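Local coordinates for AbiEi antitoxin C-terminal domain-containing protein (Mycobacterium tuberculosis, PDB 1ZEL) that is of unknown function but probably binds DNA through a winged-helix domain and carries a domain related to the AbiEi antitoxins, at residues A[51-54]-A[55-58]; A[85-88]-A[89-93]; A[127-130]-A[131-134]; A[214-217]-A[218-221]; A[287-290]-A[291-295]. All coordinates share one frame; numbering follows the deposited sequence.

How the contacts relate
The five contacts are local and follow one another along the chain. Contact 1 lies in helix 51-61 of the probable winged-helix region. Contact 2 enters helix 88-96, its centre about 22 Å from that of contact 1. Contact 3 turns the chain between strands 124-127 and 142-145. Contacts 2 and 3 touch: W93 of helix 88-96 packs on L128, R133 and L134. Contact 4 starts helix 216-223, and contact 5 starts the last helix, 288-296. Contacts 2, 3 and 4 belong to the AbiEi antitoxin C-terminal domain. Contacts 1 and 5 have centres about 53 Å apart, on opposite sides of the chain's centre. The probable DNA-binding end is therefore remote from the C-terminal helix.

Contact 1 (A[51-54]-A[55-58]); sequences PDSA and IREL
R56 folds back over the helix turn that holds D52 and S53. Its CB rests against backbone oxygens, 3.4 Å from D52 O. The chain then bends at chi2 (140°) and again at chi3 (52°). These bends return the guanidinium toward the start of the helix. The group lies flat over S53, with S53 CA 3.5 Å above its plane, toward the rim. D52 O lies on the same face. Of the tip atoms, R56 NH2 is the one nearest S53, 3.6 Å from S53 CA, and it also meets S53 CB at 3.9 Å. R56 NH1 stands 4.0 Å from D52 CB. It does not pair with the carboxylate of D52, which forms a salt bridge with K35 instead.

Helix 19-28, strand 33-34, helix 35-44, helix 51-61 and strands 64-66 and 72-75 follow in that order. This is the order of a winged-helix domain. Helix 51-61 is consistent with the DNA-recognition helix of that motif.

The backbone holds this turn with regular i to i+4 bonds. I55 N donates to P51 O at 2.9 Å, and R56 N to D52 O, also at 2.9 Å. E57 N and L58 N bond S53 O and A54 O in turn. On the buried side, I55 CG1 sits beside its own backbone N (chi1 -66°). I55 CG1 passes 3.3 Å from P51 O. The I55 side chain goes on to pack against K35 and L38 of helix 35-44 and L64 of strand 64-66. In the conformer described, the E57 carboxylate pairs with R49 and W17 NE1.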
# COMPACT_ATOMS: atom_id res chain seq x y z
N PRO A 51 23.76 20.13 14.62
CA PRO A 51 22.95 19.44 13.62
C PRO A 51 21.51 19.96 13.53
O PRO A 51 21.03 20.22 12.43
CB PRO A 51 22.99 17.98 14.08
CG PRO A 51 24.29 17.88 14.80
CD PRO A 51 24.42 19.18 15.53
N ASP A 52 20.84 20.12 14.67
CA ASP A 52 19.47 20.65 14.69
C ASP A 52 19.36 22.02 14.02
O ASP A 52 18.47 22.26 13.19
CB ASP A 52 18.96 20.70 16.13
CG ASP A 52 18.59 19.34 16.67
OD1 ASP A 52 18.43 18.42 15.84
OD2 ASP A 52 18.45 19.19 17.89
N SER A 53 20.26 22.91 14.40
CA SER A 53 20.40 24.22 13.76
C SER A 53 20.63 24.16 12.26
O SER A 53 20.01 24.89 11.51
CB SER A 53 21.55 24.98 14.39
OG SER A 53 21.61 26.29 13.86
N ALA A 54 21.58 23.32 11.84
CA ALA A 54 21.86 23.10 10.41
C ALA A 54 20.60 22.67 9.67
O ALA A 54 20.26 23.22 8.61
CB ALA A 54 22.95 22.03 10.26
N ILE A 55 19.89 21.69 10.25
CA ILE A 55 18.68 21.15 9.62
C ILE A 55 17.59 22.21 9.49
O ILE A 55 16.92 22.29 8.47
CB ILE A 55 18.15 19.88 10.34
CG1 ILE A 55 19.15 18.73 10.18
CG2 ILE A 55 16.80 19.44 9.74
CD1 ILE A 55 19.10 17.68 11.24
N ARG A 56 17.42 23.01 10.55
CA ARG A 56 16.40 24.06 10.60
C ARG A 56 16.63 25.03 9.46
O ARG A 56 15.69 25.41 8.74
CB ARG A 56 16.53 24.82 11.94
CG ARG A 56 15.28 25.40 12.53
CD ARG A 56 15.26 25.21 14.07
NE ARG A 56 16.49 25.68 14.71
CZ ARG A 56 17.09 25.06 15.73
NH1 ARG A 56 16.57 23.94 16.23
NH2 ARG A 56 18.20 25.56 16.24
N GLU A 57 17.88 25.46 9.30
CA GLU A 57 18.22 26.37 8.21
C GLU A 57 18.06 25.71 6.84
O GLU A 57 17.55 26.32 5.90
CB GLU A 57 19.64 26.91 8.35
CG GLU A 57 19.99 27.95 7.27
CD GLU A 57 21.33 28.60 7.52
OE1 GLU A 57 21.77 28.52 8.67
OE2 GLU A 57 21.94 29.18 6.58
N LEU A 58 18.51 24.47 6.71
CA LEU A 58 18.38 23.76 5.45
C LEU A 58 16.91 23.55 5.06
O LEU A 58 16.54 23.55 3.86
CB LEU A 58 19.15 22.42 5.52
CG LEU A 58 20.68 22.56 5.39
CD1 LEU A 58 21.38 21.21 5.68
CD2 LEU A 58 21.12 23.10 4.00

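Contact 2 (A[85-88]-A[89-93]); sequences DPYL and PLRSW. With FMT (formic acid), chain F.
D85 meets R91 side-on, carboxylate to guanidinium, in a two-pronged salt bridge. D85 OD2 accepts from R91 NE at 2.7 Å on its syn lone pair. R91 NH2 gives a second bond to D85 OD1 at 3.0 Å, on the syn side but out of the carboxylate plane. The two planes are turned 42° apart. The R91 chain is extended from CG to NE, which carries its group back to D85. D85 OD1 also accepts from Y87 N at 3.0 Å, from the opposite face of the carboxylate. This closes an Asx turn round P86.

P86 lays CG over the centre of the Y87 ring. Y87 is the N-cap residue of helix 88-96, a helix of the AbiEi antitoxin C-terminal domain. Its carbonyl opens the helix: Y87 O takes R91 N at 3.0 Å and, weakly, L90 N. The Y87 ring meets R91 NH2 at its edge, in the ring plane, 3.8 Å from Y87 CD2. R91 NH2 is further bonded to T176. Y87 OH is hydrogen-bonded to H112 and lies very near a formic acid molecule, which S108 and Q119 also bond.

L88 O accepts from S92 N at 2.8 Å. The L88 side chain packs on A74 of strand 72-75. S92 OG turns back to bond P89 O, which also accepts from W93 N.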
# COMPACT_ATOMS: atom_id res chain seq x y z
N ASP A 85 7.11 10.98 -5.46
CA ASP A 85 7.22 9.65 -4.90
C ASP A 85 6.14 9.68 -3.86
O ASP A 85 6.22 10.50 -2.94
CB ASP A 85 8.60 9.43 -4.26
CG ASP A 85 8.71 8.10 -3.54
OD1 ASP A 85 7.77 7.27 -3.59
OD2 ASP A 85 9.76 7.86 -2.91
N PRO A 86 5.08 8.87 -4.04
CA PRO A 86 3.97 8.90 -3.10
C PRO A 86 4.21 8.08 -1.85
O PRO A 86 3.40 8.14 -0.94
CB PRO A 86 2.82 8.29 -3.89
CG PRO A 86 3.49 7.35 -4.85
CD PRO A 86 4.82 7.99 -5.19
N TYR A 87 5.31 7.33 -1.79
CA TYR A 87 5.55 6.43 -0.69
C TYR A 87 6.63 6.92 0.26
O TYR A 87 7.07 6.17 1.11
CB TYR A 87 5.88 5.03 -1.19
CG TYR A 87 4.78 4.40 -2.07
CD1 TYR A 87 3.44 4.44 -1.68
CD2 TYR A 87 5.10 3.76 -3.25
CE1 TYR A 87 2.43 3.89 -2.47
CE2 TYR A 87 4.10 3.19 -4.04
CZ TYR A 87 2.77 3.25 -3.64
OH TYR A 87 1.81 2.67 -4.43
N LEU A 88 7.02 8.19 0.15
CA LEU A 88 8.09 8.69 1.00
C LEU A 88 7.79 8.56 2.50
O LEU A 88 8.69 8.27 3.28
CB LEU A 88 8.51 10.12 0.62
CG LEU A 88 9.69 10.26 -0.33
CD1 LEU A 88 9.92 11.73 -0.72
CD2 LEU A 88 10.98 9.62 0.23
N PRO A 89 6.51 8.78 2.93
CA PRO A 89 6.21 8.47 4.34
C PRO A 89 6.61 7.04 4.79
O PRO A 89 7.11 6.86 5.90
CB PRO A 89 4.69 8.65 4.42
CG PRO A 89 4.37 9.65 3.30
CD PRO A 89 5.35 9.37 2.22
N LEU A 90 6.37 6.05 3.94
CA LEU A 90 6.72 4.67 4.28
C LEU A 90 8.22 4.41 4.19
O LEU A 90 8.79 3.70 5.03
CB LEU A 90 5.95 3.69 3.39
CG LEU A 90 4.45 3.67 3.67
CD1 LEU A 90 3.75 2.81 2.64
CD2 LEU A 90 4.16 3.15 5.09
N ARG A 91 8.86 4.96 3.17
CA ARG A 91 10.31 4.88 3.09
C ARG A 91 10.95 5.57 4.29
O ARG A 91 11.99 5.13 4.76
CB ARG A 91 10.83 5.50 1.79
CG ARG A 91 10.18 4.88 0.54
CD ARG A 91 10.92 5.30 -0.71
NE ARG A 91 10.03 5.35 -1.87
CZ ARG A 91 9.68 4.29 -2.61
NH1 ARG A 91 10.17 3.09 -2.33
NH2 ARG A 91 8.85 4.44 -3.64
N SER A 92 10.36 6.66 4.78
CA SER A 92 10.93 7.29 5.99
C SER A 92 10.85 6.39 7.23
O SER A 92 11.73 6.42 8.11
CB SER A 92 10.33 8.67 6.25
OG SER A 92 9.15 8.62 7.01
N TRP A 93 9.78 5.60 7.30
CA TRP A 93 9.67 4.59 8.33
C TRP A 93 10.76 3.52 8.22
O TRP A 93 11.45 3.22 9.22
CB TRP A 93 8.26 3.99 8.32
CG TRP A 93 7.94 3.09 9.52
CD1 TRP A 93 8.70 2.88 10.63
CD2 TRP A 93 6.74 2.34 9.71
NE1 TRP A 93 8.06 2.01 11.49
CE2 TRP A 93 6.85 1.67 10.94
CE3 TRP A 93 5.58 2.17 8.94
CZ2 TRP A 93 5.84 0.83 11.43
CZ3 TRP A 93 4.57 1.35 9.43
CH2 TRP A 93 4.71 0.68 10.65
C FMT F . -0.31 4.91 -4.83
O1 FMT F . 0.36 5.22 -5.82
O2 FMT F . -0.44 3.75 -4.42

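Contact 3 (A[127-130]-A[131-134]); sequences WLPP and AKRL
A type I beta turn from P129 to K132 reverses the chain in the loop between strands 124-127 and 142-145 of the AbiEi antitoxin C-terminal domain. K132 N closes it with a bond to P129 O of 3.0 Å. The bond is nearly straight at the hydrogen (168°), but the donor stands above the carbonyl plane. P130 and A131 fill the two corners and lie at the surface.

Next to the turn, side chains from its two arms meet. P129 and K132 lie side by side and point the same way, with P129 CG 3.7 Å from K132 CG. A chi1 of -76° puts K132 CG beside its own backbone N and against P129. The bends at chi2 and chi3 then lead the amine away. It goes to D97, with which it makes a long, weak ion pair. L128 comes in at about a right angle to K132. L128 CD2 touches K132 CB at 3.9 Å, while the other methyl, L128 CD1, touches L134 CB at 4.2 Å. L128 thus touches both K132 and L134.

Beyond the loop, L128 and L134 both press on V144 of strand 142-145. K132 O is bonded by R146. This ties the returning chain to the residues just after that strand. On the outgoing side, W127 ends strand 124-127 and donates from NE1 to I147 O. P129 N lies 3.6 Å above one face of the W127 indole, toward the rim of the ring.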
# COMPACT_ATOMS: atom_id res chain seq x y z
N TRP A 127 -1.00 -2.98 5.11
CA TRP A 127 -1.34 -4.02 6.07
C TRP A 127 -0.20 -4.04 7.07
O TRP A 127 0.96 -3.89 6.67
CB TRP A 127 -1.45 -5.40 5.36
CG TRP A 127 -1.51 -6.54 6.39
CD1 TRP A 127 -2.60 -6.93 7.12
CD2 TRP A 127 -0.41 -7.33 6.86
NE1 TRP A 127 -2.25 -7.95 8.00
CE2 TRP A 127 -0.91 -8.21 7.85
CE3 TRP A 127 0.95 -7.40 6.52
CZ2 TRP A 127 -0.09 -9.14 8.50
CZ3 TRP A 127 1.75 -8.31 7.17
CH2 TRP A 127 1.23 -9.17 8.15
N LEU A 128 -0.54 -4.19 8.35
CA LEU A 128 0.45 -4.39 9.41
C LEU A 128 0.08 -5.60 10.24
O LEU A 128 -1.10 -5.78 10.54
CB LEU A 128 0.48 -3.17 10.36
CG LEU A 128 1.40 -2.00 10.03
CD1 LEU A 128 1.14 -0.85 11.02
CD2 LEU A 128 2.84 -2.43 10.06
N PRO A 129 1.06 -6.42 10.65
CA PRO A 129 0.72 -7.51 11.55
C PRO A 129 0.22 -7.00 12.91
O PRO A 129 0.54 -5.88 13.31
CB PRO A 129 2.04 -8.26 11.70
CG PRO A 129 3.07 -7.40 11.23
CD PRO A 129 2.49 -6.40 10.31
N PRO A 130 -0.62 -7.81 13.60
CA PRO A 130 -1.21 -7.46 14.89
C PRO A 130 -0.21 -6.80 15.83
O PRO A 130 -0.53 -5.78 16.46
CB PRO A 130 -1.62 -8.83 15.45
CG PRO A 130 -1.98 -9.64 14.21
CD PRO A 130 -1.05 -9.15 13.12
N ALA A 131 0.99 -7.37 15.91
CA ALA A 131 1.97 -6.96 16.90
C ALA A 131 2.66 -5.59 16.65
O ALA A 131 3.30 -5.06 17.55
CB ALA A 131 3.02 -8.06 17.08
N LYS A 132 2.51 -5.03 15.45
CA LYS A 132 3.29 -3.85 15.03
C LYS A 132 2.52 -2.54 15.19
O LYS A 132 1.43 -2.41 14.67
CB LYS A 132 3.72 -3.98 13.56
CG LYS A 132 4.88 -4.95 13.30
CD LYS A 132 6.21 -4.41 13.84
CE LYS A 132 6.50 -2.97 13.37
NZ LYS A 132 7.80 -2.44 13.87
N ARG A 133 3.14 -1.57 15.88
CA ARG A 133 2.42 -0.28 16.02
C ARG A 133 2.84 0.66 14.92
O ARG A 133 4.00 0.65 14.46
CB ARG A 133 2.61 0.39 17.37
N LEU A 134 1.89 1.49 14.49
CA LEU A 134 2.16 2.52 13.50
C LEU A 134 2.77 3.70 14.25
O LEU A 134 2.23 4.11 15.26
CB LEU A 134 0.85 2.95 12.84
CG LEU A 134 0.94 3.99 11.71
CD1 LEU A 134 1.57 3.39 10.47
CD2 LEU A 134 -0.42 4.59 11.41

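Contact 4 (A[214-217]-A[218-221]); sequences CSDE and RLER. With FMT (formic acid), chain J.
S215 and R218 meet at the start of a helix, and a formic acid molecule lies against both side chains. S215 OG donates to formic acid O2 at 2.7 Å. S215 OG also accepts from R218 N at 3.4 Å, a weak but nearly straight bond. R218 CG and CD approach O1 of the same molecule; the approach of CG is very close and doubtful. The R218 guanidinium has that oxygen at its edge, in plane, though without a hydrogen bond. The bend at chi3 (77°) helps to turn this group toward A155, whose O is bonded by R218 NH1.

S215 is the N-cap of helix 216-223, and its hydroxyl caps R218 N. The carbonyl of S215 starts the i to i+4 series, S215 O accepting from L219 N at 3.0 Å. E220 N bonds D216 O and R221 N bonds E217 O in turn. The formic acid probably comes from the crystallisation liquor. It sits at the N-terminal end of the helix, where the local dipole may favour an anion.

Formic acid O1 also accepts from a water at 2.8 Å. This water is held by R221 NH1 at 3.0 Å and reaches E217 OE2 only weakly. E217 and R221 lie side by side, but their charged ends do not touch; R221 forms a salt bridge with D153. On the inner side, L219 CD1 packs on C214 CB at 3.9 Å and passes 3.6 Å from D216 OD1. D216 is held by a salt bridge to R246. S215 N is bonded to E184 of helix 183-192, against which C214 and L219 also pack.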
# COMPACT_ATOMS: atom_id res chain seq x y z
N CYS A 214 -5.12 -15.48 -9.19
CA CYS A 214 -5.15 -16.04 -7.84
C CYS A 214 -5.07 -17.54 -7.91
O CYS A 214 -5.79 -18.17 -8.68
CB CYS A 214 -6.44 -15.67 -7.11
SG CYS A 214 -6.58 -13.93 -6.75
N SER A 215 -4.20 -18.10 -7.09
CA SER A 215 -4.16 -19.53 -6.87
C SER A 215 -5.16 -19.84 -5.76
O SER A 215 -5.16 -19.20 -4.69
CB SER A 215 -2.73 -19.92 -6.47
OG SER A 215 -2.76 -21.02 -5.60
N ASP A 216 -6.03 -20.81 -5.99
CA ASP A 216 -7.04 -21.15 -4.99
C ASP A 216 -6.45 -21.75 -3.70
O ASP A 216 -7.02 -21.58 -2.63
CB ASP A 216 -8.14 -22.02 -5.59
CG ASP A 216 -8.89 -21.31 -6.73
OD1 ASP A 216 -8.81 -20.06 -6.89
OD2 ASP A 216 -9.56 -22.00 -7.49
N GLU A 217 -5.31 -22.43 -3.79
CA GLU A 217 -4.67 -22.90 -2.56
C GLU A 217 -4.21 -21.73 -1.69
O GLU A 217 -4.36 -21.78 -0.47
CB GLU A 217 -3.47 -23.82 -2.81
CG GLU A 217 -2.85 -24.28 -1.48
CD GLU A 217 -1.61 -25.18 -1.62
OE1 GLU A 217 -1.54 -25.96 -2.60
OE2 GLU A 217 -0.73 -25.10 -0.74
N ARG A 218 -3.64 -20.71 -2.30
CA ARG A 218 -3.21 -19.52 -1.53
C ARG A 218 -4.41 -18.81 -0.96
O ARG A 218 -4.38 -18.38 0.18
CB ARG A 218 -2.41 -18.57 -2.39
CG ARG A 218 -1.04 -19.11 -2.66
CD ARG A 218 -0.32 -18.27 -3.69
NE ARG A 218 0.19 -17.03 -3.11
CZ ARG A 218 1.32 -16.94 -2.42
NH1 ARG A 218 1.70 -15.76 -1.96
NH2 ARG A 218 2.06 -18.00 -2.19
N LEU A 219 -5.48 -18.68 -1.75
CA LEU A 219 -6.72 -18.07 -1.25
C LEU A 219 -7.19 -18.78 0.01
O LEU A 219 -7.50 -18.15 1.03
CB LEU A 219 -7.81 -18.13 -2.32
CG LEU A 219 -7.67 -17.09 -3.45
CD1 LEU A 219 -8.77 -17.32 -4.48
CD2 LEU A 219 -7.73 -15.65 -2.91
N GLU A 220 -7.20 -20.11 -0.05
CA GLU A 220 -7.70 -20.89 1.03
C GLU A 220 -6.86 -20.70 2.30
O GLU A 220 -7.40 -20.64 3.41
CB GLU A 220 -7.72 -22.35 0.57
CG GLU A 220 -8.16 -23.33 1.63
CD GLU A 220 -8.07 -24.76 1.15
OE1 GLU A 220 -7.69 -24.99 -0.03
OE2 GLU A 220 -8.39 -25.65 1.96
N ARG A 221 -5.55 -20.62 2.15
CA ARG A 221 -4.67 -20.53 3.32
C ARG A 221 -4.79 -19.13 3.92
O ARG A 221 -4.74 -18.96 5.13
CB ARG A 221 -3.23 -20.87 2.95
CG ARG A 221 -3.03 -22.35 2.59
CD ARG A 221 -1.56 -22.61 2.29
NE ARG A 221 -0.71 -22.26 3.43
CZ ARG A 221 0.51 -21.75 3.32
NH1 ARG A 221 1.03 -21.51 2.13
NH2 ARG A 221 1.21 -21.46 4.42
C FMT J . 0.63 -21.51 -4.62
O1 FMT J . 0.76 -21.40 -3.40
O2 FMT J . -0.34 -22.02 -5.17
O HOH W 1 -8.28 -24.23 -2.36
O HOH W 2 0.09 -21.79 -0.68

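Contact 5 (A[287-290]-A[291-295]); sequences LVVP and LLRVI
The R293 guanidinium has V289 on one face. V289 CG1 sits 3.3 Å above its plane, offset toward the rim. The nearest guanidinium atom is R293 NE, 3.5 Å from V289 CG1. The R293 chain is extended from CG to NE. With chi1 at -86° it crosses V289 obliquely, one turn further along. R293 NH1 forms a salt bridge with E274.

The two residues are also joined through the backbone, R293 N to V289 O at 2.8 Å. L291 N bonds L287 O and L292 N bonds V288 O, both at 3.0 Å. On another side of the helix, L287 and L291 lie side by side, with L287 CD1 to L291 CD1 at 3.7 Å. P290 is placed in the first turn, where its nitrogen needs no carbonyl partner. L287 is the N-cap residue. Two residues earlier, D285 takes hydrogen bonds from the backbone N atoms of L287, V288 and V289.

Helix 288-296 is the last of the chain. L287 and L291 pack on W200 of helix 200-203, V288 on helix 228-240, and V289 and R293 on V276 of strand 276-278.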
# COMPACT_ATOMS: atom_id res chain seq x y z
N LEU A 287 -22.98 -4.34 -3.69
CA LEU A 287 -21.78 -3.63 -4.08
C LEU A 287 -21.27 -3.94 -5.48
O LEU A 287 -21.16 -3.05 -6.30
CB LEU A 287 -20.68 -3.87 -3.05
CG LEU A 287 -19.26 -3.35 -3.31
CD1 LEU A 287 -19.23 -1.85 -3.28
CD2 LEU A 287 -18.39 -3.92 -2.20
N VAL A 288 -20.90 -5.19 -5.74
CA VAL A 288 -20.18 -5.52 -6.95
C VAL A 288 -21.07 -5.32 -8.19
O VAL A 288 -20.79 -4.45 -9.01
CB VAL A 288 -19.56 -6.93 -6.87
CG1 VAL A 288 -18.97 -7.36 -8.21
CG2 VAL A 288 -18.47 -6.95 -5.78
N VAL A 289 -22.17 -6.08 -8.28
CA VAL A 289 -23.11 -5.93 -9.41
C VAL A 289 -23.79 -4.53 -9.46
O VAL A 289 -23.80 -3.89 -10.51
CB VAL A 289 -24.09 -7.14 -9.50
CG1 VAL A 289 -25.00 -7.02 -10.72
CG2 VAL A 289 -23.29 -8.42 -9.61
N PRO A 290 -24.28 -4.02 -8.32
CA PRO A 290 -24.79 -2.64 -8.32
C PRO A 290 -23.83 -1.55 -8.84
O PRO A 290 -24.29 -0.62 -9.53
CB PRO A 290 -25.11 -2.39 -6.84
CG PRO A 290 -25.39 -3.74 -6.31
CD PRO A 290 -24.42 -4.64 -6.99
N LEU A 291 -22.53 -1.63 -8.52
CA LEU A 291 -21.54 -0.75 -9.14
C LEU A 291 -21.39 -0.98 -10.63
O LEU A 291 -21.31 -0.02 -11.39
CB LEU A 291 -20.15 -0.87 -8.50
CG LEU A 291 -19.97 -0.19 -7.15
CD1 LEU A 291 -18.58 -0.46 -6.64
CD2 LEU A 291 -20.25 1.32 -7.21
N LEU A 292 -21.32 -2.25 -11.04
CA LEU A 292 -21.22 -2.59 -12.46
C LEU A 292 -22.42 -2.05 -13.24
O LEU A 292 -22.30 -1.63 -14.40
CB LEU A 292 -21.13 -4.10 -12.64
CG LEU A 292 -19.78 -4.68 -12.23
CD1 LEU A 292 -19.85 -6.16 -12.30
CD2 LEU A 292 -18.69 -4.13 -13.16
N ARG A 293 -23.58 -2.04 -12.58
CA ARG A 293 -24.80 -1.47 -13.17
C ARG A 293 -24.77 0.05 -13.33
O ARG A 293 -25.26 0.56 -14.33
CB ARG A 293 -26.03 -1.91 -12.38
CG ARG A 293 -26.52 -3.24 -12.87
CD ARG A 293 -27.51 -3.92 -11.97
NE ARG A 293 -27.58 -5.33 -12.35
CZ ARG A 293 -28.33 -6.25 -11.75
NH1 ARG A 293 -29.08 -5.92 -10.70
NH2 ARG A 293 -28.31 -7.50 -12.20
N VAL A 294 -24.18 0.76 -12.37
CA VAL A 294 -24.04 2.21 -12.47
C VAL A 294 -23.03 2.55 -13.58
O VAL A 294 -23.27 3.46 -14.39
CB VAL A 294 -23.61 2.86 -11.12
CG1 VAL A 294 -23.48 4.38 -11.27
CG2 VAL A 294 -24.61 2.53 -10.01
N ILE A 295 -21.93 1.79 -13.62
CA ILE A 295 -20.85 1.97 -14.60
C ILE A 295 -21.31 1.78 -16.05
O ILE A 295 -20.86 2.51 -16.93
CB ILE A 295 -19.64 1.04 -14.28
CG1 ILE A 295 -19.05 1.37 -12.91
CG2 ILE A 295 -18.54 1.15 -15.36
CD1 ILE A 295 -18.17 0.29 -12.37